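Local coordinates for aldehyde dehydrogenase (Anabaena variabilis, PDB 4H7N), which probably oxidises aldehydes to carboxylic acids with NAD+ as the electron acceptor, at residues P27-A31 / N198-Y202; Y127-I133 / V203-T209. All coordinates share one frame. Residues are numbered along the deposited sequence.

Interactions 1 and 2 lie about 12 Å apart, centre to centre, on the same side of the chain's centre. Residues 198-209 run through both: 198-202 lie at the C-terminal end of helix 193-200 and in the turn after it, and 203-209 hold strand 205-209 and the two residues before it. Along the chain the segments alternate, 27-31, 127-133, 198-202, 203-209. Helix 193-200 packs on helix 27-46, and strand 205-209 pairs with strand 118-134. The two contacts touch: Leu199 CD2 packs 4.2 Å from Gly131 CA, and Ile200 CG1 4.0 Å from Val206 CG2. Together they span a helix-over-sheet layer of the Rossmann-like, probably NAD-binding domain, from its outer helices to its buried strands.

Interaction 1 (P27-A31 / N198-Y202); sequences PRLLA and NLINY
This is a side-chain contact between two helix ends on the outer layer of the Rossmann-like domain: the first turn of helix 27-46 meets the last turn of helix 193-200 and the residues after it. Residues 27-31 are helical from Pro27 on, with Ala31 N hydrogen-bonded to Pro27 O at 3.0 Å. Within 198-202, Tyr202 N donates a hydrogen bond to Leu199 O (2.9 Å), and Tyr202, in the turn beyond the helix, has phi/psi -114/-11. The nearest CA pairs are Pro27-Asn198 (6.4 Å), Leu30-Leu199 (7.2 Å) and Ala31-Tyr202 (6.4 Å). Tyr202, chi1 m, lays its ring against the first helical turn. Ala31 CB sits over one ring face, 4.0 Å from the centroid, in a CH-pi contact, while Leu30 CD2 meets the ring edge 4.1 Å from Tyr202 CE2. Leu30 (t, p) pushes CD2 between the two elements, 3.9 Å from Asn198 CB and 3.7 Å from Leu199 N. Pro27 CG closes the border 3.7 Å from Asn198 ND2. Further along helix 27-46, Arg38 hydrogen-bonds to Tyr202 O and Cys34 touches Leu199 and Tyr202. The contact joins helix 27-46 to the helix preceding strand 205-209, in the layered alpha/beta architecture of the Rossmann-like domain.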
ATOM      1  N   PRO A  27      -7.832  -6.920  26.661  1.00 49.58           N
ATOM      2  CA  PRO A  27      -8.417  -7.138  25.326  1.00 50.80           C
ATOM      3  C   PRO A  27      -9.917  -6.819  25.253  1.00 47.34           C
ATOM      4  O   PRO A  27     -10.335  -6.153  24.327  1.00 45.73           O
ATOM      5  CB  PRO A  27      -8.128  -8.628  25.065  1.00 52.41           C
ATOM      6  CG  PRO A  27      -6.833  -8.846  25.791  1.00 52.87           C
ATOM      7  CD  PRO A  27      -6.904  -8.007  27.036  1.00 50.57           C
ATOM      8  N   ARG A  28     -10.681  -7.244  26.250  1.00 47.86           N
ATOM      9  CA  ARG A  28     -12.149  -7.042  26.285  1.00 51.38           C
ATOM     10  C   ARG A  28     -12.558  -5.538  26.335  1.00 47.86           C
ATOM     11  O   ARG A  28     -13.411  -5.072  25.583  1.00 44.25           O
ATOM     12  CB  ARG A  28     -12.741  -7.810  27.480  1.00 58.20           C
ATOM     13  CG  ARG A  28     -14.170  -8.292  27.302  1.00 68.22           C
ATOM     14  CD  ARG A  28     -14.505  -9.424  28.281  1.00 76.21           C
ATOM     15  NE  ARG A  28     -15.822 -10.014  28.018  1.00 84.55           N
ATOM     16  CZ  ARG A  28     -16.993  -9.485  28.388  1.00 89.05           C
ATOM     17  NH1 ARG A  28     -17.056  -8.329  29.052  1.00 88.89           N
ATOM     18  NH2 ARG A  28     -18.122 -10.121  28.089  1.00 93.27           N
ATOM     19  N   LEU A  29     -11.926  -4.786  27.198  1.00 42.79           N
ATOM     20  CA  LEU A  29     -12.136  -3.336  27.243  1.00 42.66           C
ATOM     21  C   LEU A  29     -11.625  -2.576  26.005  1.00 40.13           C
ATOM     22  O   LEU A  29     -12.214  -1.588  25.577  1.00 39.70           O
ATOM     23  CB  LEU A  29     -11.428  -2.762  28.463  1.00 43.49           C
ATOM     24  CG  LEU A  29     -11.475  -1.236  28.629  1.00 45.71           C
ATOM     25  CD1 LEU A  29     -12.928  -0.808  28.606  1.00 46.88           C
ATOM     26  CD2 LEU A  29     -10.795  -0.814  29.933  1.00 49.36           C
ATOM     27  N   LEU A  30     -10.479  -2.973  25.474  1.00 37.57           N
ATOM     28  CA  LEU A  30      -9.986  -2.340  24.282  1.00 35.79           C
ATOM     29  C   LEU A  30     -10.971  -2.502  23.115  1.00 35.41           C
ATOM     30  O   LEU A  30     -11.277  -1.543  22.381  1.00 32.96           O
ATOM     31  CB  LEU A  30      -8.621  -2.909  23.935  1.00 36.15           C
ATOM     32  CG  LEU A  30      -7.975  -2.207  22.765  1.00 35.09           C
ATOM     33  CD1 LEU A  30      -7.899  -0.689  22.955  1.00 34.18           C
ATOM     34  CD2 LEU A  30      -6.592  -2.808  22.611  1.00 37.03           C
ATOM     35  N   ALA A  31     -11.510  -3.700  22.974  1.00 36.58           N
ATOM     36  CA  ALA A  31     -12.481  -4.018  21.905  1.00 37.96           C
ATOM     37  C   ALA A  31     -13.738  -3.159  22.031  1.00 37.31           C
ATOM     38  O   ALA A  31     -14.327  -2.706  21.058  1.00 35.51           O
ATOM     39  CB  ALA A  31     -12.867  -5.496  21.991  1.00 40.50           C
ATOM     40  N   ASN A 198      -2.602  -6.057  20.650  1.00 32.32           N
ATOM     41  CA  ASN A 198      -4.055  -6.225  20.762  1.00 34.18           C
ATOM     42  C   ASN A 198      -4.885  -5.303  19.835  1.00 33.96           C
ATOM     43  O   ASN A 198      -5.828  -5.734  19.195  1.00 32.83           O
ATOM     44  CB  ASN A 198      -4.540  -6.057  22.199  1.00 38.86           C
ATOM     45  CG  ASN A 198      -4.117  -7.210  23.098  1.00 44.88           C
ATOM     46  OD1 ASN A 198      -3.847  -8.322  22.625  1.00 52.70           O
ATOM     47  ND2 ASN A 198      -4.037  -6.948  24.405  1.00 45.45           N
ATOM     48  N   LEU A 199      -4.509  -4.028  19.775  1.00 29.68           N
ATOM     49  CA  LEU A 199      -5.178  -3.059  18.925  1.00 27.82           C
ATOM     50  C   LEU A 199      -5.214  -3.433  17.493  1.00 26.03           C
ATOM     51  O   LEU A 199      -6.196  -3.152  16.825  1.00 25.96           O
ATOM     52  CB  LEU A 199      -4.463  -1.701  19.064  1.00 28.68           C
ATOM     53  CG  LEU A 199      -5.051  -0.512  18.339  1.00 28.94           C
ATOM     54  CD1 LEU A 199      -6.451  -0.265  18.891  1.00 29.83           C
ATOM     55  CD2 LEU A 199      -4.117   0.668  18.567  1.00 28.73           C
ATOM     56  N   ILE A 200      -4.146  -4.045  16.988  1.00 25.63           N
ATOM     57  CA  ILE A 200      -4.121  -4.460  15.584  1.00 27.64           C
ATOM     58  C   ILE A 200      -5.262  -5.428  15.262  1.00 28.60           C
ATOM     59  O   ILE A 200      -5.781  -5.440  14.105  1.00 29.72           O
ATOM     60  CB  ILE A 200      -2.750  -5.065  15.224  1.00 30.17           C
ATOM     61  CG1 ILE A 200      -1.667  -3.989  15.312  1.00 30.92           C
ATOM     62  CG2 ILE A 200      -2.774  -5.727  13.865  1.00 31.76           C
ATOM     63  CD1 ILE A 200      -0.251  -4.541  15.331  1.00 33.01           C
ATOM     64  N   ASN A 201      -5.686  -6.223  16.245  1.00 29.93           N
ATOM     65  CA  ASN A 201      -6.875  -7.062  16.043  1.00 32.68           C
ATOM     66  C   ASN A 201      -8.197  -6.367  15.854  1.00 31.57           C
ATOM     67  O   ASN A 201      -9.101  -7.029  15.403  1.00 29.80           O
ATOM     68  CB  ASN A 201      -7.053  -8.109  17.097  1.00 35.96           C
ATOM     69  CG  ASN A 201      -5.882  -9.038  17.165  1.00 40.21           C
ATOM     70  OD1 ASN A 201      -5.263  -9.357  16.156  1.00 45.22           O
ATOM     71  ND2 ASN A 201      -5.504  -9.392  18.377  1.00 43.63           N
ATOM     72  N   TYR A 202      -8.309  -5.069  16.144  1.00 28.90           N
ATOM     73  CA  TYR A 202      -9.611  -4.389  16.145  1.00 29.47           C
ATOM     74  C   TYR A 202      -9.818  -3.304  15.065  1.00 27.82           C
ATOM     75  O   TYR A 202     -10.947  -2.834  14.874  1.00 26.86           O
ATOM     76  CB  TYR A 202      -9.887  -3.772  17.527  1.00 31.47           C
ATOM     77  CG  TYR A 202      -9.776  -4.802  18.625  1.00 36.23           C
ATOM     78  CD1 TYR A 202     -10.584  -5.953  18.619  1.00 41.66           C
ATOM     79  CD2 TYR A 202      -8.810  -4.696  19.601  1.00 37.93           C
ATOM     80  CE1 TYR A 202     -10.438  -6.946  19.596  1.00 43.31           C
ATOM     81  CE2 TYR A 202      -8.663  -5.666  20.593  1.00 41.86           C
ATOM     82  CZ  TYR A 202      -9.466  -6.794  20.581  1.00 45.31           C
ATOM     83  OH  TYR A 202      -9.306  -7.746  21.570  1.00 44.90           O
TER

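Interaction 2 (Y127-I133 / V203-T209); sequences YPLVGVI and VDFVCFT
Two extended segments run side by side and parallel, strand 129-133 beside strand 205-209, their axes 4.6 Å apart and inclined at 15°. Gly131 pairs with Val206, Val132 with Cys207 and Ile133 with Phe208, at CA separations of 4.7 to 4.9 Å. The hydrogen bonds form the staggered parallel ladder: Gly131 N to Phe205 O (2.7 Å), Cys207 N to Gly131 O (2.7 Å), Ile133 N to Cys207 O (2.8 Å) and Thr209 N to Ile133 O (3.3 Å). Before it, Asp204 N donates to Leu129 O (2.7 Å), and Asp204 OD2, also salt-bridged to Arg38, accepts from Leu129 N (3.0 Å). These are neighbouring strands of the Rossmann-like sheet; strand 118-134 pairs on with strand 156-161, and strand 205-209 with strand 229-232, which ends at Glu232, the predicted active-site residue. The side chain of Thr209 lies about 4 Å from that of Glu232; Thr209 OG1 is hydrogen-bonded to Arg444 and to a water (3.1 Å), and that water donates to Ile133 O (3.1 Å). On one face of the sheet, Val130 CG2 packs 4.0 Å from Phe205 CB, and Val132 CG2 4.2 Å from Cys207 CB. On the other, Ile133 (m, t) brings CG2 3.6 Å from Phe208 CD1, at the ring edge, and CD1 4.3 Å from Val206 CG2, while helix 212-225 packs on Val206 and Phe208. At the start, the edge of Phe205 (chi1 t) points at the face of Tyr127 (chi1 m) in a T-shaped pair, centroids 5.2 Å apart and planes at 71°.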
ATOM      1  N   TYR A 127     -11.367   4.461   5.628  1.00 25.16           N
ATOM      2  CA  TYR A 127     -11.333   3.296   6.521  1.00 24.23           C
ATOM      3  C   TYR A 127     -12.030   3.726   7.812  1.00 24.36           C
ATOM      4  O   TYR A 127     -11.686   4.772   8.350  1.00 26.65           O
ATOM      5  CB  TYR A 127      -9.915   2.890   6.811  1.00 24.46           C
ATOM      6  CG  TYR A 127      -9.220   2.269   5.623  1.00 25.92           C
ATOM      7  CD1 TYR A 127      -8.581   3.049   4.696  1.00 27.23           C
ATOM      8  CD2 TYR A 127      -9.223   0.899   5.415  1.00 29.02           C
ATOM      9  CE1 TYR A 127      -7.956   2.489   3.571  1.00 27.96           C
ATOM     10  CE2 TYR A 127      -8.607   0.324   4.291  1.00 30.00           C
ATOM     11  CZ  TYR A 127      -7.985   1.136   3.387  1.00 28.44           C
ATOM     12  OH  TYR A 127      -7.385   0.614   2.308  1.00 32.62           O
ATOM     13  N   PRO A 128     -12.967   2.932   8.330  1.00 24.27           N
ATOM     14  CA  PRO A 128     -13.670   3.465   9.521  1.00 24.95           C
ATOM     15  C   PRO A 128     -12.788   3.648  10.775  1.00 25.63           C
ATOM     16  O   PRO A 128     -12.978   4.626  11.508  1.00 26.56           O
ATOM     17  CB  PRO A 128     -14.749   2.436   9.769  1.00 26.13           C
ATOM     18  CG  PRO A 128     -15.042   1.869   8.400  1.00 26.12           C
ATOM     19  CD  PRO A 128     -13.695   1.797   7.731  1.00 24.66           C
ATOM     20  N   LEU A 129     -11.882   2.728  11.020  1.00 22.98           N
ATOM     21  CA  LEU A 129     -11.050   2.753  12.235  1.00 23.99           C
ATOM     22  C   LEU A 129      -9.571   2.473  11.976  1.00 23.91           C
ATOM     23  O   LEU A 129      -9.178   1.406  11.473  1.00 23.41           O
ATOM     24  CB  LEU A 129     -11.589   1.782  13.256  1.00 25.17           C
ATOM     25  CG  LEU A 129     -10.912   1.864  14.642  1.00 25.71           C
ATOM     26  CD1 LEU A 129     -11.128   3.250  15.273  1.00 26.78           C
ATOM     27  CD2 LEU A 129     -11.420   0.799  15.576  1.00 27.15           C
ATOM     28  N   VAL A 130      -8.750   3.478  12.277  1.00 22.03           N
ATOM     29  CA  VAL A 130      -7.304   3.448  12.042  1.00 20.82           C
ATOM     30  C   VAL A 130      -6.638   3.324  13.409  1.00 22.69           C
ATOM     31  O   VAL A 130      -7.039   4.041  14.386  1.00 23.13           O
ATOM     32  CB  VAL A 130      -6.842   4.735  11.318  1.00 20.52           C
ATOM     33  CG1 VAL A 130      -5.336   4.799  11.241  1.00 21.08           C
ATOM     34  CG2 VAL A 130      -7.431   4.770   9.925  1.00 22.61           C
ATOM     35  N   GLY A 131      -5.720   2.382  13.526  1.00 21.37           N
ATOM     36  CA  GLY A 131      -4.834   2.303  14.714  1.00 22.81           C
ATOM     37  C   GLY A 131      -3.451   2.937  14.500  1.00 21.29           C
ATOM     38  O   GLY A 131      -2.760   2.700  13.487  1.00 21.79           O
ATOM     39  N   VAL A 132      -3.051   3.780  15.439  1.00 21.46           N
ATOM     40  CA  VAL A 132      -1.733   4.378  15.418  1.00 21.20           C
ATOM     41  C   VAL A 132      -0.924   3.965  16.626  1.00 22.14           C
ATOM     42  O   VAL A 132      -1.348   4.144  17.772  1.00 21.91           O
ATOM     43  CB  VAL A 132      -1.854   5.912  15.414  1.00 22.46           C
ATOM     44  CG1 VAL A 132      -0.484   6.552  15.578  1.00 24.59           C
ATOM     45  CG2 VAL A 132      -2.491   6.370  14.109  1.00 22.00           C
ATOM     46  N   ILE A 133       0.264   3.431  16.377  1.00 22.45           N
ATOM     47  CA  ILE A 133       1.209   3.043  17.446  1.00 22.80           C
ATOM     48  C   ILE A 133       2.432   3.869  17.229  1.00 22.36           C
ATOM     49  O   ILE A 133       3.079   3.746  16.160  1.00 20.97           O
ATOM     50  CB  ILE A 133       1.553   1.545  17.351  1.00 22.56           C
ATOM     51  CG1 ILE A 133       0.261   0.738  17.515  1.00 23.70           C
ATOM     52  CG2 ILE A 133       2.602   1.179  18.424  1.00 25.39           C
ATOM     53  CD1 ILE A 133       0.386  -0.747  17.206  1.00 24.76           C
ATOM     54  N   VAL A 203      -8.749  -2.924  14.379  1.00 24.92           N
ATOM     55  CA  VAL A 203      -8.766  -1.797  13.468  1.00 23.92           C
ATOM     56  C   VAL A 203      -8.797  -2.261  12.009  1.00 24.63           C
ATOM     57  O   VAL A 203      -8.631  -3.450  11.718  1.00 23.88           O
ATOM     58  CB  VAL A 203      -7.590  -0.861  13.753  1.00 22.87           C
ATOM     59  CG1 VAL A 203      -7.658  -0.345  15.212  1.00 24.33           C
ATOM     60  CG2 VAL A 203      -6.250  -1.472  13.499  1.00 22.86           C
ATOM     61  N   ASP A 204      -9.018  -1.311  11.118  1.00 23.88           N
ATOM     62  CA  ASP A 204      -9.110  -1.548   9.676  1.00 25.06           C
ATOM     63  C   ASP A 204      -7.818  -1.200   8.950  1.00 23.87           C
ATOM     64  O   ASP A 204      -7.658  -1.487   7.767  1.00 24.61           O
ATOM     65  CB  ASP A 204     -10.232  -0.685   9.102  1.00 23.98           C
ATOM     66  CG  ASP A 204     -11.590  -0.997   9.732  1.00 26.13           C
ATOM     67  OD1 ASP A 204     -11.875  -2.163  10.015  1.00 24.86           O
ATOM     68  OD2 ASP A 204     -12.356  -0.060  10.064  1.00 25.96           O
ATOM     69  N   PHE A 205      -6.895  -0.572   9.662  1.00 22.18           N
ATOM     70  CA  PHE A 205      -5.694   0.039   9.096  1.00 21.57           C
ATOM     71  C   PHE A 205      -4.752   0.289  10.314  1.00 22.21           C
ATOM     72  O   PHE A 205      -5.187   0.847  11.341  1.00 23.75           O
ATOM     73  CB  PHE A 205      -6.054   1.360   8.387  1.00 23.19           C
ATOM     74  CG  PHE A 205      -4.939   1.951   7.537  1.00 23.36           C
ATOM     75  CD1 PHE A 205      -3.755   2.399   8.104  1.00 23.28           C
ATOM     76  CD2 PHE A 205      -5.106   2.102   6.182  1.00 26.89           C
ATOM     77  CE1 PHE A 205      -2.740   2.901   7.326  1.00 23.90           C
ATOM     78  CE2 PHE A 205      -4.102   2.644   5.378  1.00 26.24           C
ATOM     79  CZ  PHE A 205      -2.903   3.015   5.963  1.00 26.90           C
ATOM     80  N   VAL A 206      -3.486  -0.050  10.197  1.00 20.17           N
ATOM     81  CA  VAL A 206      -2.496   0.217  11.257  1.00 20.56           C
ATOM     82  C   VAL A 206      -1.314   1.008  10.758  1.00 21.45           C
ATOM     83  O   VAL A 206      -0.668   0.647   9.743  1.00 21.54           O
ATOM     84  CB  VAL A 206      -2.012  -1.058  11.986  1.00 21.92           C
ATOM     85  CG1 VAL A 206      -1.270  -2.023  11.067  1.00 23.41           C
ATOM     86  CG2 VAL A 206      -1.108  -0.668  13.173  1.00 22.39           C
ATOM     87  N   CYS A 207      -1.013   2.103  11.462  1.00 20.56           N
ATOM     88  CA  CYS A 207       0.232   2.877  11.305  1.00 21.61           C
ATOM     89  C   CYS A 207       1.191   2.615  12.476  1.00 24.31           C
ATOM     90  O   CYS A 207       0.814   2.776  13.667  1.00 26.73           O
ATOM     91  CB  CYS A 207      -0.079   4.364  11.314  1.00 21.48           C
ATOM     92  SG  CYS A 207      -1.145   4.837   9.970  1.00 26.23           S
ATOM     93  N   PHE A 208       2.412   2.196  12.174  1.00 23.88           N
ATOM     94  CA  PHE A 208       3.407   1.895  13.200  1.00 25.11           C
ATOM     95  C   PHE A 208       4.738   2.521  12.827  1.00 28.19           C
ATOM     96  O   PHE A 208       5.252   2.379  11.666  1.00 25.95           O
ATOM     97  CB  PHE A 208       3.594   0.390  13.379  1.00 26.45           C
ATOM     98  CG  PHE A 208       4.724   0.031  14.281  1.00 25.66           C
ATOM     99  CD1 PHE A 208       4.534  -0.037  15.646  1.00 26.80           C
ATOM    100  CD2 PHE A 208       6.008  -0.205  13.767  1.00 26.64           C
ATOM    101  CE1 PHE A 208       5.581  -0.374  16.498  1.00 25.45           C
ATOM    102  CE2 PHE A 208       7.065  -0.497  14.608  1.00 27.11           C
ATOM    103  CZ  PHE A 208       6.845  -0.588  15.977  1.00 26.80           C
ATOM    104  N   THR A 209       5.306   3.203  13.818  1.00 26.17           N
ATOM    105  CA  THR A 209       6.626   3.763  13.758  1.00 26.97           C
ATOM    106  C   THR A 209       7.411   3.234  14.935  1.00 28.29           C
ATOM    107  O   THR A 209       6.913   3.272  16.072  1.00 26.83           O
ATOM    108  CB  THR A 209       6.537   5.292  13.862  1.00 29.34           C
ATOM    109  OG1 THR A 209       5.746   5.798  12.797  1.00 33.08           O
ATOM    110  CG2 THR A 209       7.929   5.927  13.753  1.00 32.67           C
TER
HETATM  111  O   HOH W   1       2.776   5.321  13.545  1.00 37.64           O